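PDB 5LHJ: leucine aminopeptidase 2, chloroplastic from Streptomyces sp. BC16019, which acts in bottromycin maturation as a metal-dependent aminopeptidase of the M17 family, probably removing an unsubstituted N-terminal amino acid from its peptide substrate. Local coordinates for residues N344-V348 with V432-H436; L374-A378 with D440-A444. All coordinates share one frame; numbering follows the deposited sequence.

Going from the N terminus, the chain first reaches 344-348, where helix 345-358 starts, then 374-378, which runs from the loop after strand 367-372 into the start of helix 377-382. The short strand 431-432 leads on into 432-436, and 440-444 opens helix 440-449. Contact 1 closes a loop of 83 residues and contact 2 one of 61; because their segments alternate along the chain, the two loops cross rather than nest. Their centres lie about 9 Å apart, and the salt bridge from R347 to D440 joins them directly, as probably does a hydrogen bond between S435 and Q443. Together they tie the beginnings of three helices and one connecting loop within the catalytic domain.

Contact 1. Residues N344-V348 with V432-H436; sequences NEGRV and VNCSH
Over one face of the R347 guanidinium lie the backbone O of N433 and, near the rim, the side-chain amide nitrogen of N344; water 1 sits at its edge, in plane. R347 NH1 is 3.3 Å from N433 O, at a poor angle for a hydrogen bond. Instead NH1 bonds the water (3.0 Å), which donates to V432 O, and forms a salt bridge with D440. N344 ND2 takes N433 O at 2.9 Å, in its carbonyl plane and on a lone pair. In return N433 ND2 donates to N344 O (3.0 Å) from above the carbonyl plane. Asparagine suits both places, being short and amide-tipped. With chi1 at 77°, CG of N433 sits between its backbone N and carbonyl carbon, turning the amide toward N344 O; ND2 also reaches H341 O while OD1 accepts from T340 N, and V348 CG2 packs on N433 CB at 3.8 Å. A leucine for this asparagine would probably leave N344 O and the T340 and H341 backbone without amide partners. N344-V348 corresponds, with two substitutions, to the AEGRL end of the M17 signature NTDAEGRL; its glutamate, E345, binds both manganese ions of the dimetal site (none bound here), which adjoins the contact.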
# COMPACT_ATOMS: atom_id res chain seq x y z
N ASN A 344 -6.02 -12.49 15.19
CA ASN A 344 -6.17 -13.96 15.30
C ASN A 344 -6.72 -14.32 16.69
O ASN A 344 -6.17 -15.17 17.41
CB ASN A 344 -4.87 -14.69 15.00
CG ASN A 344 -4.58 -14.81 13.51
OD1 ASN A 344 -5.37 -14.36 12.66
ND2 ASN A 344 -3.45 -15.43 13.17
N GLU A 345 -7.83 -13.68 17.03
CA GLU A 345 -8.42 -13.81 18.37
C GLU A 345 -9.29 -15.05 18.51
O GLU A 345 -9.41 -15.58 19.61
CB GLU A 345 -9.19 -12.53 18.75
CG GLU A 345 -10.68 -12.50 18.41
CD GLU A 345 -11.02 -12.49 16.95
OE1 GLU A 345 -10.14 -12.26 16.09
OE2 GLU A 345 -12.21 -12.70 16.64
N GLY A 346 -9.89 -15.52 17.41
CA GLY A 346 -10.79 -16.66 17.45
C GLY A 346 -10.17 -17.91 18.04
O GLY A 346 -10.78 -18.58 18.89
N ARG A 347 -8.96 -18.24 17.61
CA ARG A 347 -8.31 -19.46 18.09
C ARG A 347 -8.01 -19.37 19.60
O ARG A 347 -8.09 -20.37 20.32
CB ARG A 347 -7.05 -19.79 17.27
CG ARG A 347 -5.86 -18.86 17.46
CD ARG A 347 -4.86 -19.04 16.32
NE ARG A 347 -5.41 -18.53 15.08
CZ ARG A 347 -4.81 -18.53 13.88
NH1 ARG A 347 -3.60 -19.04 13.71
NH2 ARG A 347 -5.46 -18.01 12.85
N VAL A 348 -7.70 -18.17 20.06
CA VAL A 348 -7.39 -17.90 21.47
C VAL A 348 -8.65 -18.06 22.34
O VAL A 348 -8.58 -18.61 23.43
CB VAL A 348 -6.75 -16.48 21.62
CG1 VAL A 348 -6.55 -16.10 23.08
CG2 VAL A 348 -5.43 -16.41 20.86
N VAL A 432 2.51 -19.31 19.55
CA VAL A 432 1.97 -18.02 19.09
C VAL A 432 0.58 -18.19 18.48
O VAL A 432 0.23 -19.29 18.04
CB VAL A 432 2.86 -17.34 18.02
CG1 VAL A 432 4.23 -17.04 18.59
CG2 VAL A 432 2.96 -18.16 16.72
N ASN A 433 -0.19 -17.10 18.44
CA ASN A 433 -1.45 -17.09 17.69
C ASN A 433 -1.32 -16.62 16.26
O ASN A 433 -2.33 -16.60 15.55
CB ASN A 433 -2.56 -16.32 18.43
CG ASN A 433 -2.42 -14.81 18.31
OD1 ASN A 433 -1.32 -14.27 18.19
ND2 ASN A 433 -3.55 -14.12 18.35
N CYS A 434 -0.11 -16.24 15.82
CA CYS A 434 0.12 -15.79 14.44
C CYS A 434 1.59 -15.90 14.10
O CYS A 434 2.44 -15.34 14.81
CB CYS A 434 -0.34 -14.35 14.27
SG CYS A 434 -0.19 -13.70 12.58
N SER A 435 1.89 -16.61 13.01
CA SER A 435 3.29 -16.76 12.56
C SER A 435 3.75 -15.67 11.62
O SER A 435 4.96 -15.57 11.33
CB SER A 435 3.46 -18.10 11.83
OG SER A 435 2.71 -18.09 10.63
N HIS A 436 2.81 -14.90 11.07
CA HIS A 436 3.07 -13.96 9.99
C HIS A 436 3.66 -14.64 8.75
O HIS A 436 4.30 -13.98 7.93
CB HIS A 436 3.99 -12.80 10.44
CG HIS A 436 3.52 -12.10 11.67
ND1 HIS A 436 4.06 -12.34 12.91
CD2 HIS A 436 2.55 -11.18 11.85
CE1 HIS A 436 3.45 -11.60 13.81
NE2 HIS A 436 2.51 -10.89 13.20
O HOH W 1 -1.23 -19.78 15.43

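Contact 2. Residues L374-A378 with D440-A444; sequences LTSAA and DTIQA
The hydroxyls of T375 and T441 are brought together by different first torsions. In T375, OG1 lies between the backbone N and the carbonyl carbon (chi1 67°), while T441 holds its OG1 opposite the carbonyl carbon (chi1 -58°), and T441 OG1 donates to T375 OG1 at 2.8 Å. T375 OG1 also bonds D462 OD2, so it is held by two partners, in a buried place where a small branched residue offers both a hydroxyl and a methyl. T375 CG2 rests on A444 CB at 3.7 Å and beside D440 OD2. Segment 374-378 leaves strand 367-372, neighbour of the D462-bearing strand 458-462 in the main sheet of the M17 catalytic domain, and runs into helix 377-382; L374 lies about 4 Å, side chain to side chain, from K261, a manganese ligand. L374 CD2 touches A444 CB at 3.7 Å, and alanine's small size lets the start of helix 440-449 come close. Small side chains also suit the 377-378 side: A377 CB approaches T441 OG1 to 3.4 Å, and A378 CB to 3.6 Å. Water 2 bridges the segments, accepting from A377 N at 3.2 Å and donating to D440 OD2 at 2.8 Å, while R347 engages the other D440 carboxylate oxygen.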
# COMPACT_ATOMS: atom_id res chain seq x y z
N LEU A 374 -12.84 -18.76 11.02
CA LEU A 374 -11.56 -18.63 11.70
C LEU A 374 -10.50 -17.87 10.91
O LEU A 374 -9.91 -16.94 11.46
CB LEU A 374 -11.03 -20.00 12.16
CG LEU A 374 -10.09 -19.97 13.37
CD1 LEU A 374 -10.78 -19.40 14.60
CD2 LEU A 374 -9.56 -21.36 13.65
N THR A 375 -10.26 -18.23 9.65
CA THR A 375 -9.11 -17.69 8.92
C THR A 375 -9.47 -17.19 7.54
O THR A 375 -10.28 -17.79 6.86
CB THR A 375 -7.98 -18.72 8.76
OG1 THR A 375 -8.38 -19.79 7.89
CG2 THR A 375 -7.58 -19.25 10.11
N SER A 376 -8.81 -16.11 7.13
CA SER A 376 -9.00 -15.55 5.79
C SER A 376 -8.14 -16.27 4.76
O SER A 376 -8.46 -16.22 3.57
CB SER A 376 -8.69 -14.06 5.79
OG SER A 376 -7.36 -13.84 6.24
N ALA A 377 -7.09 -16.95 5.20
CA ALA A 377 -6.14 -17.59 4.29
C ALA A 377 -6.80 -18.71 3.49
O ALA A 377 -6.45 -18.91 2.32
CB ALA A 377 -4.93 -18.11 5.05
N ALA A 378 -7.78 -19.38 4.13
CA ALA A 378 -8.60 -20.46 3.55
C ALA A 378 -9.08 -20.10 2.15
O ALA A 378 -8.71 -20.76 1.15
CB ALA A 378 -9.78 -20.76 4.47
N ASP A 440 -1.64 -20.08 7.40
CA ASP A 440 -2.37 -19.81 8.66
C ASP A 440 -3.61 -20.70 8.87
O ASP A 440 -3.96 -21.00 10.01
CB ASP A 440 -2.77 -18.33 8.78
CG ASP A 440 -3.32 -18.00 10.16
OD1 ASP A 440 -2.64 -18.29 11.17
OD2 ASP A 440 -4.48 -17.51 10.24
N THR A 441 -4.29 -21.11 7.80
CA THR A 441 -5.46 -21.97 7.94
C THR A 441 -5.08 -23.32 8.59
O THR A 441 -5.74 -23.78 9.53
CB THR A 441 -6.19 -22.20 6.59
OG1 THR A 441 -6.59 -20.94 6.04
CG2 THR A 441 -7.42 -23.07 6.79
N ILE A 442 -3.97 -23.90 8.12
CA ILE A 442 -3.45 -25.14 8.69
C ILE A 442 -2.88 -24.89 10.10
O ILE A 442 -3.14 -25.67 11.04
CB ILE A 442 -2.45 -25.83 7.73
CG1 ILE A 442 -3.21 -26.20 6.43
CG2 ILE A 442 -1.82 -27.04 8.42
CD1 ILE A 442 -2.48 -27.04 5.42
N GLN A 443 -2.15 -23.80 10.27
CA GLN A 443 -1.58 -23.47 11.58
C GLN A 443 -2.68 -23.27 12.63
O GLN A 443 -2.51 -23.71 13.77
CB GLN A 443 -0.70 -22.22 11.50
CG GLN A 443 0.55 -22.43 10.68
CD GLN A 443 1.14 -21.13 10.17
OE1 GLN A 443 1.00 -20.07 10.80
NE2 GLN A 443 1.83 -21.19 9.03
N ALA A 444 -3.79 -22.64 12.25
CA ALA A 444 -4.90 -22.43 13.20
C ALA A 444 -5.51 -23.76 13.67
O ALA A 444 -5.85 -23.92 14.85
CB ALA A 444 -5.98 -21.54 12.61
O HOH W 2 -5.60 -16.30 7.95